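Local structure of 4-oxalocrotonate tautomerase (Thermus thermophilus, 3ABF) at residues M1-V6 with R40-E45; T7-R12 with Y44-D49. The protein belongs to the tautomerase superfamily of small beta-alpha-beta proteins and assembles as a hexamer of short, identical chains. All blocks are in the same frame, centred on the assembly; numbering follows the deposited sequence.

Interaction 1 of 2, residues M1-V6 with R40-E45; sequences MVVLKV and RVILYE. With SO4 (sulfate ion), chain G; SO4 (sulfate ion), chain I.
Val-3 to Val-6 pair with Arg-40 to Leu-43 in parallel register, the two strand axes approaching to 4.7 Å with 18° between their directions. Five backbone hydrogen bonds zip them together. Arg-40 is gripped through both its amide and its carbonyl, by Val-2 O and Leu-4 N; Ile-42 is held the same way by Leu-4 O and Val-6 N. The series ends at Tyr-44 N, 2.8 Å from Val-6 O, where the N-H...O angle falls to 152° and the donor is tilted from the carbonyl plane.

Side chains alternate between two faces. On the face that meets helix 14-31, Val-6 and Leu-43 lie side by side, pointing the same way, with Val-6 CB 3.8 Å from Leu-43 CD2, while Leu-4 CD1 touches Val-41 CG2 at 4.1 Å. The other face carries Val-3, Lys-5 and Ile-42; Val-3 CG1 meets Ile-42 CD1 at 4.1 Å. Lys-5 CG packs against Tyr-44 CB at 4.2 Å, and the chain then bends at chi3 (80°) before reaching two sulfate ions. Lys-5 NZ hydrogen-bonds O4 of the chain I sulfate at 2.7 Å, and O1 and O3 of the chain G sulfate, the nearer being O1 at 2.9 Å.

Both sulfates also bind Lys-5 of other subunits. Several like-charged ammonium groups thus converge on these anions, which probably offset their mutual repulsion, whereas the face of Leu-4, Val-6, Val-41 and Leu-43 is packed with aliphatic side chains against helix 14-31 of this beta-alpha-beta unit.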
loop_
_atom_site.group_PDB
_atom_site.type_symbol
_atom_site.label_atom_id
_atom_site.label_comp_id
_atom_site.label_asym_id
_atom_site.label_seq_id
_atom_site.Cartn_x
_atom_site.Cartn_y
_atom_site.Cartn_z
ATOM N N MET A 1 0.128 -18.243 0.670
ATOM C CA MET A 1 -0.499 -17.202 -0.195
ATOM C C MET A 1 0.501 -16.135 -0.590
ATOM O O MET A 1 1.323 -15.721 0.224
ATOM C CB MET A 1 -1.660 -16.524 0.530
ATOM C CG MET A 1 -2.255 -15.344 -0.245
ATOM S SD MET A 1 -3.545 -14.448 0.660
ATOM C CE MET A 1 -2.549 -13.392 1.732
ATOM N N VAL A 2 0.437 -15.712 -1.850
ATOM C CA VAL A 2 1.307 -14.655 -2.357
ATOM C C VAL A 2 0.384 -13.663 -3.049
ATOM O O VAL A 2 -0.541 -14.064 -3.767
ATOM C CB VAL A 2 2.337 -15.189 -3.389
ATOM C CG1 VAL A 2 3.091 -14.031 -4.028
ATOM C CG2 VAL A 2 3.332 -16.124 -2.692
ATOM N N VAL A 3 0.605 -12.374 -2.819
ATOM C CA VAL A 3 -0.227 -11.358 -3.458
ATOM C C VAL A 3 0.635 -10.510 -4.377
ATOM O O VAL A 3 1.666 -9.975 -3.968
ATOM C CB VAL A 3 -0.918 -10.419 -2.430
ATOM C CG1 VAL A 3 -1.805 -9.399 -3.166
ATOM C CG2 VAL A 3 -1.747 -11.223 -1.455
ATOM N N LEU A 4 0.212 -10.408 -5.629
ATOM C CA LEU A 4 0.921 -9.615 -6.610
ATOM C C LEU A 4 0.037 -8.415 -6.921
ATOM O O LEU A 4 -1.066 -8.579 -7.443
ATOM C CB LEU A 4 1.136 -10.421 -7.892
ATOM C CG LEU A 4 1.771 -11.807 -7.722
ATOM C CD1 LEU A 4 1.843 -12.502 -9.072
ATOM C CD2 LEU A 4 3.151 -11.667 -7.120
ATOM N N LYS A 5 0.510 -7.217 -6.590
ATOM C CA LYS A 5 -0.258 -6.014 -6.875
ATOM C C LYS A 5 0.420 -5.337 -8.041
ATOM O O LYS A 5 1.617 -5.064 -7.996
ATOM C CB LYS A 5 -0.296 -5.054 -5.668
ATOM C CG LYS A 5 -1.248 -3.902 -5.927
ATOM C CD LYS A 5 -1.527 -3.028 -4.707
ATOM C CE LYS A 5 -0.408 -2.045 -4.471
ATOM N NZ LYS A 5 -0.829 -0.988 -3.505
ATOM N N VAL A 6 -0.336 -5.095 -9.104
ATOM C CA VAL A 6 0.211 -4.450 -10.287
ATOM C C VAL A 6 -0.320 -3.032 -10.377
ATOM O O VAL A 6 -1.527 -2.825 -10.455
ATOM C CB VAL A 6 -0.215 -5.184 -11.581
ATOM C CG1 VAL A 6 0.478 -4.556 -12.797
ATOM C CG2 VAL A 6 0.095 -6.683 -11.461
ATOM N N ARG A 40 -2.773 -14.528 -5.583
ATOM C CA ARG A 40 -3.794 -13.511 -5.818
ATOM C C ARG A 40 -3.171 -12.359 -6.579
ATOM O O ARG A 40 -2.049 -11.947 -6.291
ATOM C CB ARG A 40 -4.348 -12.975 -4.494
ATOM C CG ARG A 40 -4.780 -14.041 -3.487
ATOM C CD ARG A 40 -5.949 -14.863 -3.977
ATOM N NE ARG A 40 -7.175 -14.075 -4.057
ATOM C CZ ARG A 40 -8.344 -14.457 -3.546
ATOM N NH1 ARG A 40 -8.448 -15.619 -2.912
ATOM N NH2 ARG A 40 -9.412 -13.682 -3.673
ATOM N N VAL A 41 -3.894 -11.840 -7.560
ATOM C CA VAL A 41 -3.394 -10.709 -8.315
ATOM C C VAL A 41 -4.402 -9.580 -8.205
ATOM O O VAL A 41 -5.610 -9.784 -8.348
ATOM C CB VAL A 41 -3.173 -11.046 -9.798
ATOM C CG1 VAL A 41 -2.639 -9.815 -10.526
ATOM C CG2 VAL A 41 -2.162 -12.192 -9.925
ATOM N N ILE A 42 -3.899 -8.390 -7.920
ATOM C CA ILE A 42 -4.757 -7.226 -7.814
ATOM C C ILE A 42 -4.237 -6.212 -8.810
ATOM O O ILE A 42 -3.028 -5.922 -8.850
ATOM C CB ILE A 42 -4.705 -6.603 -6.399
ATOM C CG1 ILE A 42 -5.293 -7.576 -5.377
ATOM C CG2 ILE A 42 -5.478 -5.276 -6.391
ATOM C CD1 ILE A 42 -5.168 -7.099 -3.925
ATOM N N LEU A 43 -5.142 -5.679 -9.621
ATOM C CA LEU A 43 -4.758 -4.678 -10.585
ATOM C C LEU A 43 -5.175 -3.341 -10.005
ATOM O O LEU A 43 -6.367 -3.046 -9.865
ATOM C CB LEU A 43 -5.443 -4.925 -11.941
ATOM C CG LEU A 43 -5.153 -6.291 -12.582
ATOM C CD1 LEU A 43 -5.779 -6.367 -13.967
ATOM C CD2 LEU A 43 -3.650 -6.490 -12.703
ATOM N N TYR A 44 -4.180 -2.561 -9.617
ATOM C CA TYR A 44 -4.411 -1.232 -9.066
ATOM C C TYR A 44 -4.246 -0.289 -10.251
ATOM O O TYR A 44 -3.141 0.104 -10.579
ATOM C CB TYR A 44 -3.362 -0.918 -8.007
ATOM C CG TYR A 44 -3.410 0.503 -7.489
ATOM C CD1 TYR A 44 -2.256 1.120 -7.001
ATOM C CD2 TYR A 44 -4.590 1.243 -7.517
ATOM C CE1 TYR A 44 -2.275 2.435 -6.562
ATOM C CE2 TYR A 44 -4.613 2.577 -7.079
ATOM C CZ TYR A 44 -3.452 3.159 -6.606
ATOM O OH TYR A 44 -3.446 4.473 -6.181
ATOM N N GLU A 45 -5.359 0.051 -10.894
ATOM C CA GLU A 45 -5.334 0.917 -12.060
ATOM C C GLU A 45 -5.459 2.370 -11.636
ATOM O O GLU A 45 -6.426 2.765 -10.959
ATOM C CB GLU A 45 -6.479 0.538 -13.009
ATOM C CG GLU A 45 -6.359 -0.873 -13.578
ATOM C CD GLU A 45 -7.538 -1.248 -14.456
ATOM O OE1 GLU A 45 -8.570 -1.720 -13.928
ATOM O OE2 GLU A 45 -7.439 -1.050 -15.682
HETATM S S SO4 G . 2.062 0.822 -2.510
HETATM O O1 SO4 G . 0.652 1.245 -2.500
HETATM O O2 SO4 G . 2.665 1.013 -1.180
HETATM O O3 SO4 G . 2.127 -0.602 -2.877
HETATM O O4 SO4 G . 2.800 1.616 -3.507
HETATM S S SO4 I . -1.400 -2.921 -0.262
HETATM O O1 SO4 I . -2.441 -3.439 0.625
HETATM O O2 SO4 I . -0.598 -1.922 0.459
HETATM O O3 SO4 I . -0.521 -4.012 -0.701
HETATM O O4 SO4 I . -2.043 -2.303 -1.436
#

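Interaction 2 of 2, residues T7-R12 with Y44-D49; sequences TLLEGR and YEVRRD
Thr-7 and Tyr-44 lie side by side at the C-terminal end of the parallel strand pair of a beta-alpha-beta unit, with Thr-7 OG1 at the ring edge, 3.4 Å from Tyr-44 CD1. Val-46 CG1 sits over one face of that ring, offset toward its rim, and also meets Thr-7 CG2 at 4.0 Å. The short strand axes now make an angle of 37°, and in the three linking hydrogen bonds the donors sit out of the carbonyl plane, by 35° for Glu-10 N on Val-46 O; Leu-8 N to Tyr-44 O is 3.2 Å.

Leu-9 CD2 packs on Val-46 CG2 at 3.9 Å and CD1 lies over the centre of the Arg-48 guanidinium. Trp-51 touches Thr-7, Leu-9 and Val-46 from the same chain.

Glu-10 and Glu-45 cross at about a right angle. Glu-10 OE1 forms a salt bridge with Arg-47 of the third subunit; Glu-45 OE1 forms one with Lys-17 of its own chain and accepts a hydrogen bond from Gln-50 of the third subunit. Two waters donate to Glu-45 OE2; water 1 also donates to Leu-9 O at 2.7 Å and accepts from Arg-12 N at 3.0 Å.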
loop_
_atom_site.group_PDB
_atom_site.type_symbol
_atom_site.label_atom_id
_atom_site.label_comp_id
_atom_site.label_asym_id
_atom_site.label_seq_id
_atom_site.Cartn_x
_atom_site.Cartn_y
_atom_site.Cartn_z
ATOM N N THR A 7 0.573 -2.053 -10.358
ATOM C CA THR A 7 0.136 -0.672 -10.478
ATOM C C THR A 7 0.395 -0.269 -11.920
ATOM O O THR A 7 1.520 -0.361 -12.403
ATOM C CB THR A 7 0.899 0.239 -9.507
ATOM O OG1 THR A 7 0.660 -0.205 -8.166
ATOM C CG2 THR A 7 0.424 1.677 -9.633
ATOM N N LEU A 8 -0.667 0.135 -12.617
ATOM C CA LEU A 8 -0.564 0.542 -14.016
ATOM C C LEU A 8 -1.688 1.507 -14.363
ATOM O O LEU A 8 -2.667 1.609 -13.632
ATOM C CB LEU A 8 -0.654 -0.680 -14.939
ATOM C CG LEU A 8 -2.007 -1.398 -15.046
ATOM C CD1 LEU A 8 -1.885 -2.519 -16.059
ATOM C CD2 LEU A 8 -2.449 -1.957 -13.695
ATOM N N LEU A 9 -1.549 2.210 -15.482
ATOM C CA LEU A 9 -2.569 3.159 -15.898
ATOM C C LEU A 9 -3.813 2.413 -16.323
ATOM O O LEU A 9 -3.726 1.346 -16.938
ATOM C CB LEU A 9 -2.063 4.023 -17.056
ATOM C CG LEU A 9 -1.010 5.087 -16.723
ATOM C CD1 LEU A 9 -0.500 5.710 -18.016
ATOM C CD2 LEU A 9 -1.614 6.162 -15.817
ATOM N N GLU A 10 -4.970 2.993 -16.002
ATOM C CA GLU A 10 -6.254 2.409 -16.338
ATOM C C GLU A 10 -6.441 2.402 -17.856
ATOM O O GLU A 10 -5.873 3.238 -18.554
ATOM C CB GLU A 10 -7.374 3.222 -15.674
ATOM C CG GLU A 10 -8.747 2.577 -15.752
ATOM C CD GLU A 10 -9.750 3.190 -14.774
ATOM O OE1 GLU A 10 -10.903 2.720 -14.747
ATOM O OE2 GLU A 10 -9.393 4.133 -14.031
ATOM N N GLY A 11 -7.221 1.457 -18.370
ATOM C CA GLY A 11 -7.457 1.448 -19.803
ATOM C C GLY A 11 -7.135 0.193 -20.589
ATOM O O GLY A 11 -7.643 0.017 -21.700
ATOM N N ARG A 12 -6.304 -0.685 -20.045
ATOM C CA ARG A 12 -5.960 -1.900 -20.775
ATOM C C ARG A 12 -7.224 -2.698 -21.086
ATOM O O ARG A 12 -8.144 -2.770 -20.267
ATOM C CB ARG A 12 -4.990 -2.753 -19.959
ATOM C CG ARG A 12 -3.681 -2.058 -19.630
ATOM C CD ARG A 12 -2.798 -1.904 -20.845
ATOM N NE ARG A 12 -1.516 -1.293 -20.501
ATOM C CZ ARG A 12 -0.410 -1.406 -21.235
ATOM N NH1 ARG A 12 0.713 -0.814 -20.847
ATOM N NH2 ARG A 12 -0.424 -2.122 -22.354
ATOM N N TYR A 44 -4.180 -2.561 -9.617
ATOM C CA TYR A 44 -4.411 -1.232 -9.066
ATOM C C TYR A 44 -4.246 -0.289 -10.251
ATOM O O TYR A 44 -3.141 0.104 -10.579
ATOM C CB TYR A 44 -3.362 -0.918 -8.007
ATOM C CG TYR A 44 -3.410 0.503 -7.489
ATOM C CD1 TYR A 44 -2.256 1.120 -7.001
ATOM C CD2 TYR A 44 -4.590 1.243 -7.517
ATOM C CE1 TYR A 44 -2.275 2.435 -6.562
ATOM C CE2 TYR A 44 -4.613 2.577 -7.079
ATOM C CZ TYR A 44 -3.452 3.159 -6.606
ATOM O OH TYR A 44 -3.446 4.473 -6.181
ATOM N N GLU A 45 -5.359 0.051 -10.894
ATOM C CA GLU A 45 -5.334 0.917 -12.060
ATOM C C GLU A 45 -5.459 2.370 -11.636
ATOM O O GLU A 45 -6.426 2.765 -10.959
ATOM C CB GLU A 45 -6.479 0.538 -13.009
ATOM C CG GLU A 45 -6.359 -0.873 -13.578
ATOM C CD GLU A 45 -7.538 -1.248 -14.456
ATOM O OE1 GLU A 45 -8.570 -1.720 -13.928
ATOM O OE2 GLU A 45 -7.439 -1.050 -15.682
ATOM N N VAL A 46 -4.485 3.171 -12.037
ATOM C CA VAL A 46 -4.496 4.573 -11.659
ATOM C C VAL A 46 -4.836 5.450 -12.849
ATOM O O VAL A 46 -4.500 5.139 -13.992
ATOM C CB VAL A 46 -3.148 4.993 -11.047
ATOM C CG1 VAL A 46 -2.774 4.020 -9.935
ATOM C CG2 VAL A 46 -2.076 5.021 -12.100
ATOM N N ARG A 47 -5.529 6.543 -12.573
ATOM C CA ARG A 47 -5.920 7.446 -13.631
ATOM C C ARG A 47 -4.766 8.361 -13.984
ATOM O O ARG A 47 -3.846 8.542 -13.202
ATOM C CB ARG A 47 -7.167 8.228 -13.209
ATOM C CG ARG A 47 -8.346 7.279 -12.920
ATOM C CD ARG A 47 -9.677 7.978 -13.082
ATOM N NE ARG A 47 -9.920 8.942 -12.012
ATOM C CZ ARG A 47 -10.340 8.613 -10.795
ATOM N NH1 ARG A 47 -10.534 9.560 -9.884
ATOM N NH2 ARG A 47 -10.568 7.335 -10.491
ATOM N N ARG A 48 -4.809 8.937 -15.177
ATOM C CA ARG A 48 -3.725 9.807 -15.609
ATOM C C ARG A 48 -3.517 11.047 -14.754
ATOM O O ARG A 48 -2.409 11.573 -14.706
ATOM C CB ARG A 48 -3.926 10.190 -17.077
ATOM C CG ARG A 48 -3.605 9.039 -18.029
ATOM C CD ARG A 48 -3.807 9.462 -19.474
ATOM N NE ARG A 48 -3.208 8.525 -20.419
ATOM C CZ ARG A 48 -3.500 7.231 -20.473
ATOM N NH1 ARG A 48 -2.909 6.450 -21.366
ATOM N NH2 ARG A 48 -4.374 6.717 -19.632
ATOM N N ASP A 49 -4.561 11.535 -14.086
ATOM C CA ASP A 49 -4.383 12.710 -13.237
ATOM C C ASP A 49 -4.015 12.305 -11.799
ATOM O O ASP A 49 -4.119 13.112 -10.884
ATOM C CB ASP A 49 -5.640 13.600 -13.259
ATOM C CG ASP A 49 -6.859 12.930 -12.642
ATOM O OD1 ASP A 49 -6.966 11.686 -12.699
ATOM O OD2 ASP A 49 -7.732 13.662 -12.117
HETATM O O HOH W 1 -5.254 -0.837 -17.213
HETATM O O HOH W 2 -9.253 -0.812 -17.567
#

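Interactions 1 and 2 are consecutive lengths of one strand pair, 2-9 with 39-46, their centres about 14 Å apart. Tyr-44 and Glu-45 belong to both. The angle between the short strand axes grows from 18° in interaction 1 to 37° in interaction 2, so the pair is more twisted near its C-terminal end. Both contacts reach the second subunit, whose strand extends the sheet antiparallel along residues 3-7. The Tyr-44 side chain comes within about 5 Å (nearest atoms) of the chain G sulfate bound by Lys-5 in interaction 1, without touching it; the sulfate ions probably come from the crystallisation liquor.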